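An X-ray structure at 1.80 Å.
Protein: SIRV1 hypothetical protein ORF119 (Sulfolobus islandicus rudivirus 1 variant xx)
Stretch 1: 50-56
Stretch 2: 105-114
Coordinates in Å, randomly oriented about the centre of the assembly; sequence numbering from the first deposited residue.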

ATOM      1  N   VAL A  50      12.944  14.015   2.312  1.00 16.52           N
ATOM      2  CA  VAL A  50      12.279  13.140   3.273  1.00 16.62           C
ATOM      3  C   VAL A  50      11.305  12.273   2.509  1.00 16.90           C
ATOM      4  O   VAL A  50      10.495  12.779   1.729  1.00 17.68           O
ATOM      5  N   PHE A  51      11.456  10.964   2.688  1.00 16.71           N
ATOM      6  CA  PHE A  51      10.586   9.967   2.088  1.00 17.42           C
ATOM      7  C   PHE A  51       9.828   9.324   3.238  1.00 17.54           C
ATOM      8  O   PHE A  51      10.440   8.954   4.226  1.00 16.42           O
ATOM      9  N   SER A  52       8.506   9.241   3.121  1.00 17.75           N
ATOM     10  CA  SER A  52       7.679   8.801   4.234  1.00 18.67           C
ATOM     11  C   SER A  52       6.629   7.822   3.777  1.00 19.64           C
ATOM     12  O   SER A  52       6.121   7.924   2.656  1.00 19.79           O
ATOM     13  N   ILE A  53       6.323   6.874   4.668  1.00 20.43           N
ATOM     14  CA  ILE A  53       5.298   5.860   4.459  1.00 22.04           C
ATOM     15  C   ILE A  53       4.469   5.761   5.732  1.00 22.77           C
ATOM     16  O   ILE A  53       5.029   5.671   6.822  1.00 21.47           O
ATOM     17  N   LYS A  54       3.147   5.814   5.602  1.00 24.85           N
ATOM     18  CA  LYS A  54       2.243   5.433   6.693  1.00 26.89           C
ATOM     19  C   LYS A  54       1.674   4.065   6.337  1.00 28.53           C
ATOM     20  O   LYS A  54       1.075   3.902   5.265  1.00 28.37           O
ATOM     21  N   GLU A  55       1.873   3.090   7.226  1.00 29.00           N
ATOM     22  CA  GLU A  55       1.325   1.747   7.048  1.00 31.12           C
ATOM     23  C   GLU A  55       0.015   1.652   7.785  1.00 33.45           C
ATOM     24  O   GLU A  55      -0.023   1.898   8.984  1.00 33.27           O
ATOM     25  N   THR A  56      -1.052   1.287   7.074  1.00 35.94           N
ATOM     26  CA  THR A  56      -2.357   1.065   7.695  1.00 38.36           C
ATOM     27  C   THR A  56      -2.761  -0.398   7.555  1.00 40.58           C
ATOM     28  O   THR A  56      -3.165  -0.838   6.485  1.00 42.25           O
ATOM     29  N   VAL A 105      16.082  -1.600   2.696  1.00 19.10           N
ATOM     30  CA  VAL A 105      15.305  -0.654   3.502  1.00 19.14           C
ATOM     31  C   VAL A 105      14.080  -0.193   2.706  1.00 18.97           C
ATOM     32  O   VAL A 105      12.968  -0.255   3.195  1.00 19.81           O
ATOM     33  N   TYR A 106      14.292   0.243   1.479  1.00 19.25           N
ATOM     34  CA  TYR A 106      13.178   0.632   0.602  1.00 20.00           C
ATOM     35  C   TYR A 106      12.120  -0.463   0.467  1.00 21.58           C
ATOM     36  O   TYR A 106      10.911  -0.210   0.556  1.00 21.29           O
ATOM     37  N   LYS A 107      12.585  -1.683   0.215  1.00 22.73           N
ATOM     38  CA  LYS A 107      11.705  -2.832   0.059  1.00 24.16           C
ATOM     39  C   LYS A 107      10.881  -3.032   1.327  1.00 24.20           C
ATOM     40  O   LYS A 107       9.671  -3.281   1.270  1.00 23.93           O
ATOM     41  N   TYR A 108      11.522  -2.871   2.477  1.00 23.11           N
ATOM     42  CA  TYR A 108      10.849  -3.043   3.753  1.00 24.46           C
ATOM     43  C   TYR A 108       9.785  -1.975   3.976  1.00 23.63           C
ATOM     44  O   TYR A 108       8.697  -2.259   4.468  1.00 23.66           O
HETATM   45  N   MSE A 109      10.121  -0.741   3.614  1.00 23.39           N
HETATM   46  CA  MSE A 109       9.194   0.376   3.725  1.00 24.54           C
HETATM   47  C   MSE A 109       7.981   0.243   2.832  1.00 23.88           C
HETATM   48  O   MSE A 109       6.904   0.670   3.229  1.00 24.84           O
ATOM     49  N   LEU A 110       8.137  -0.360   1.653  1.00 23.14           N
ATOM     50  CA  LEU A 110       7.018  -0.475   0.707  1.00 24.34           C
ATOM     51  C   LEU A 110       6.280  -1.815   0.765  1.00 24.89           C
ATOM     52  O   LEU A 110       5.404  -2.079  -0.063  1.00 25.53           O
ATOM     53  N   LYS A 111       6.593  -2.647   1.756  1.00 24.46           N
ATOM     54  CA  LYS A 111       6.077  -4.017   1.761  1.00 26.34           C
ATOM     55  C   LYS A 111       4.546  -4.091   1.868  1.00 26.71           C
ATOM     56  O   LYS A 111       3.940  -5.032   1.363  1.00 28.37           O
ATOM     57  N   THR A 112       3.917  -3.119   2.528  1.00 25.36           N
ATOM     58  CA  THR A 112       2.451  -3.129   2.649  1.00 27.00           C
ATOM     59  C   THR A 112       1.768  -2.406   1.483  1.00 27.45           C
ATOM     60  O   THR A 112       0.540  -2.342   1.438  1.00 28.96           O
ATOM     61  N   LYS A 113       2.565  -1.888   0.547  1.00 27.00           N
ATOM     62  CA  LYS A 113       2.074  -1.024  -0.529  1.00 27.72           C
ATOM     63  C   LYS A 113       2.086  -1.708  -1.900  1.00 29.62           C
ATOM     64  O   LYS A 113       1.839  -1.066  -2.926  1.00 30.02           O
ATOM     65  N   LYS A 114       2.347  -3.012  -1.912  1.00 22.98           N
ATOM     66  CA  LYS A 114       2.471  -3.760  -3.152  1.00 23.81           C
ATOM     67  C   LYS A 114       1.215  -4.617  -3.301  1.00 22.72           C
ATOM     68  O   LYS A 114       0.160  -4.260  -2.793  1.00 21.67           O
TER

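What fills the apolar centre between strand and helix? Phe51 and Ile53, alternate strand residues whose CA-to-CB bonds both point toward the other stretch, meet selenomethionine Met109. Its CA-to-CB bond points sideways, but chi angles m, t, p bring its methyl against both: Met109 CE lies 3.5 Å from Phe51 CD2 and 3.7 Å from Ile53 CG1.

How does this centre extend? Phe51, with chi1 t, reaches Tyr106, also t, with CE2 3.8 Å from CE1 of the tyrosine; the planes are near parallel, at 12°, but slid apart, so the rings barely overlap. Ile53, m at both chi angles, places CD1 4.2 Å from Leu110 CD2 and CG2 3.7 Å from Lys113 CE.

Why can a lysine lie here? The Lys113 aliphatic chain packs on Ile53, while its amine finds a backbone acceptor, NZ donating to Lys54 O at 2.7 Å. Water 2 accepts from Lys113 NZ and Thr56 N and also bonds Thr112 OG1.

What closes the polar edge? Glu55 (m, t) forms a salt bridge, OE2 to Lys111 NZ, 2.8 Å; that amine also donates to Tyr108 O. Water 1 donates to Glu55 OE2 and Met109 O and accepts from Thr112 N, tying the Glu55 carboxylate to the backbone of Met109 and Thr112.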

ATOM      1  CB  VAL A  50      11.538  13.910   4.354  1.00 17.62           C
ATOM      2  CG1 VAL A  50      10.826  12.944   5.318  1.00 17.31           C
ATOM      3  CG2 VAL A  50      12.499  14.813   5.142  1.00 17.08           C
ATOM      4  CB  PHE A  51      11.428   8.940   1.346  1.00 17.87           C
ATOM      5  CG  PHE A  51      10.635   7.904   0.625  1.00 18.35           C
ATOM      6  CD1 PHE A  51       9.664   8.269  -0.301  1.00 20.37           C
ATOM      7  CD2 PHE A  51      10.896   6.560   0.814  1.00 20.10           C
ATOM      8  CE1 PHE A  51       8.934   7.312  -0.969  1.00 21.67           C
ATOM      9  CE2 PHE A  51      10.183   5.596   0.132  1.00 18.68           C
ATOM     10  CZ  PHE A  51       9.193   5.969  -0.758  1.00 22.55           C
ATOM     11  CB  SER A  52       7.007  10.003   4.910  1.00 18.57           C
ATOM     12  OG  SER A  52       5.986  10.582   4.093  1.00 20.79           O
ATOM     13  CB  ILE A  53       5.932   4.467   4.208  1.00 21.75           C
ATOM     14  CG1 ILE A  53       6.935   4.518   3.054  1.00 22.80           C
ATOM     15  CG2 ILE A  53       4.848   3.425   3.932  1.00 24.27           C
ATOM     16  CD1 ILE A  53       6.296   4.777   1.734  1.00 24.05           C
ATOM     17  CB  LYS A  54       1.110   6.458   6.871  1.00 27.94           C
ATOM     18  CG  LYS A  54      -0.015   6.034   7.828  1.00 29.78           C
ATOM     19  CD  LYS A  54      -1.243   6.934   7.683  1.00 32.35           C
ATOM     20  CE  LYS A  54      -2.383   6.534   8.604  1.00 35.76           C
ATOM     21  NZ  LYS A  54      -3.544   5.921   7.886  1.00 39.61           N
ATOM     22  CB  GLU A  55       2.260   0.674   7.613  1.00 30.56           C
ATOM     23  CG  GLU A  55       3.594   0.568   6.922  1.00 28.99           C
ATOM     24  CD  GLU A  55       4.335  -0.709   7.273  1.00 29.52           C
ATOM     25  OE1 GLU A  55       4.005  -1.330   8.312  1.00 32.73           O
ATOM     26  OE2 GLU A  55       5.246  -1.094   6.506  1.00 28.54           O
ATOM     27  CB  THR A  56      -3.457   1.972   7.091  1.00 40.28           C
ATOM     28  OG1 THR A  56      -4.742   1.591   7.610  1.00 43.82           O
ATOM     29  CG2 THR A  56      -3.496   1.874   5.577  1.00 40.33           C
ATOM     30  CB  VAL A 105      16.142   0.564   3.987  1.00 18.41           C
ATOM     31  CG1 VAL A 105      15.259   1.663   4.476  1.00 19.98           C
ATOM     32  CG2 VAL A 105      17.127   0.167   5.087  1.00 19.66           C
ATOM     33  CB  TYR A 106      13.716   0.987  -0.773  1.00 20.46           C
ATOM     34  CG  TYR A 106      12.637   1.444  -1.724  1.00 21.37           C
ATOM     35  CD1 TYR A 106      12.215   2.776  -1.736  1.00 22.17           C
ATOM     36  CD2 TYR A 106      12.031   0.555  -2.602  1.00 23.79           C
ATOM     37  CE1 TYR A 106      11.230   3.200  -2.597  1.00 21.75           C
ATOM     38  CE2 TYR A 106      11.033   0.987  -3.475  1.00 24.59           C
ATOM     39  CZ  TYR A 106      10.652   2.324  -3.453  1.00 24.00           C
ATOM     40  OH  TYR A 106       9.673   2.781  -4.289  1.00 25.82           O
ATOM     41  CB  LYS A 107      12.543  -4.073  -0.284  1.00 25.87           C
ATOM     42  CG  LYS A 107      11.786  -5.363  -0.442  1.00 28.27           C
ATOM     43  CD  LYS A 107      12.496  -6.355  -1.422  1.00 30.67           C
ATOM     44  CE  LYS A 107      12.456  -7.793  -0.926  1.00 34.11           C
ATOM     45  NZ  LYS A 107      12.972  -8.820  -1.948  1.00 37.33           N
ATOM     46  CB  TYR A 108      11.867  -2.974   4.885  1.00 25.07           C
ATOM     47  CG  TYR A 108      11.284  -3.263   6.241  1.00 26.73           C
ATOM     48  CD1 TYR A 108      10.926  -4.553   6.582  1.00 29.34           C
ATOM     49  CD2 TYR A 108      11.104  -2.251   7.186  1.00 27.17           C
ATOM     50  CE1 TYR A 108      10.398  -4.846   7.812  1.00 29.89           C
ATOM     51  CE2 TYR A 108      10.567  -2.540   8.435  1.00 28.13           C
ATOM     52  CZ  TYR A 108      10.226  -3.843   8.735  1.00 29.38           C
ATOM     53  OH  TYR A 108       9.701  -4.191   9.952  1.00 31.67           O
HETATM   54  CB  MSE A 109       9.891   1.696   3.411  1.00 23.28           C
HETATM   55  CG  MSE A 109      10.872   2.066   4.459  1.00 25.70           C
HETATM   56 SE   MSE A 109      11.890   3.634   3.964  1.00 31.95          SE
HETATM   57  CE  MSE A 109      10.502   5.043   3.961  1.00 26.95           C
ATOM     58  CB  LEU A 110       7.496  -0.226  -0.724  1.00 24.10           C
ATOM     59  CG  LEU A 110       7.499   1.248  -1.139  1.00 24.63           C
ATOM     60  CD1 LEU A 110       8.194   1.364  -2.438  1.00 27.67           C
ATOM     61  CD2 LEU A 110       6.097   1.800  -1.272  1.00 22.87           C
ATOM     62  CB  LYS A 111       6.748  -4.851   2.865  1.00 26.16           C
ATOM     63  CG  LYS A 111       6.262  -4.563   4.265  1.00 27.61           C
ATOM     64  CD  LYS A 111       7.238  -5.130   5.312  1.00 27.77           C
ATOM     65  CE  LYS A 111       7.030  -4.509   6.673  1.00 27.44           C
ATOM     66  NZ  LYS A 111       7.263  -3.011   6.732  1.00 24.45           N
ATOM     67  CB  THR A 112       1.955  -2.483   3.971  1.00 26.77           C
ATOM     68  OG1 THR A 112       2.189  -1.077   3.930  1.00 23.84           O
ATOM     69  CG2 THR A 112       2.636  -3.096   5.209  1.00 25.18           C
ATOM     70  CB  LYS A 113       2.913   0.256  -0.559  1.00 25.62           C
ATOM     71  CG  LYS A 113       2.965   1.018   0.764  1.00 23.70           C
ATOM     72  CD  LYS A 113       1.615   1.536   1.190  1.00 23.72           C
ATOM     73  CE  LYS A 113       1.668   2.364   2.481  1.00 21.75           C
ATOM     74  NZ  LYS A 113       0.301   2.756   2.917  1.00 21.59           N
ATOM     75  CB  LYS A 114       3.747  -4.617  -3.127  1.00 24.15           C
ATOM     76  CG  LYS A 114       5.047  -3.818  -3.151  1.00 27.11           C
ATOM     77  CD  LYS A 114       6.225  -4.771  -3.232  1.00 28.00           C
ATOM     78  CE  LYS A 114       6.482  -5.261  -4.660  1.00 31.65           C
ATOM     79  NZ  LYS A 114       7.096  -4.201  -5.504  1.00 34.16           N
TER
HETATM   80  O   HOH W   1       4.909  -0.675   3.971  1.00 20.32           O
HETATM   81  O   HOH W   2      -0.262   0.132   4.513  1.00 20.72           O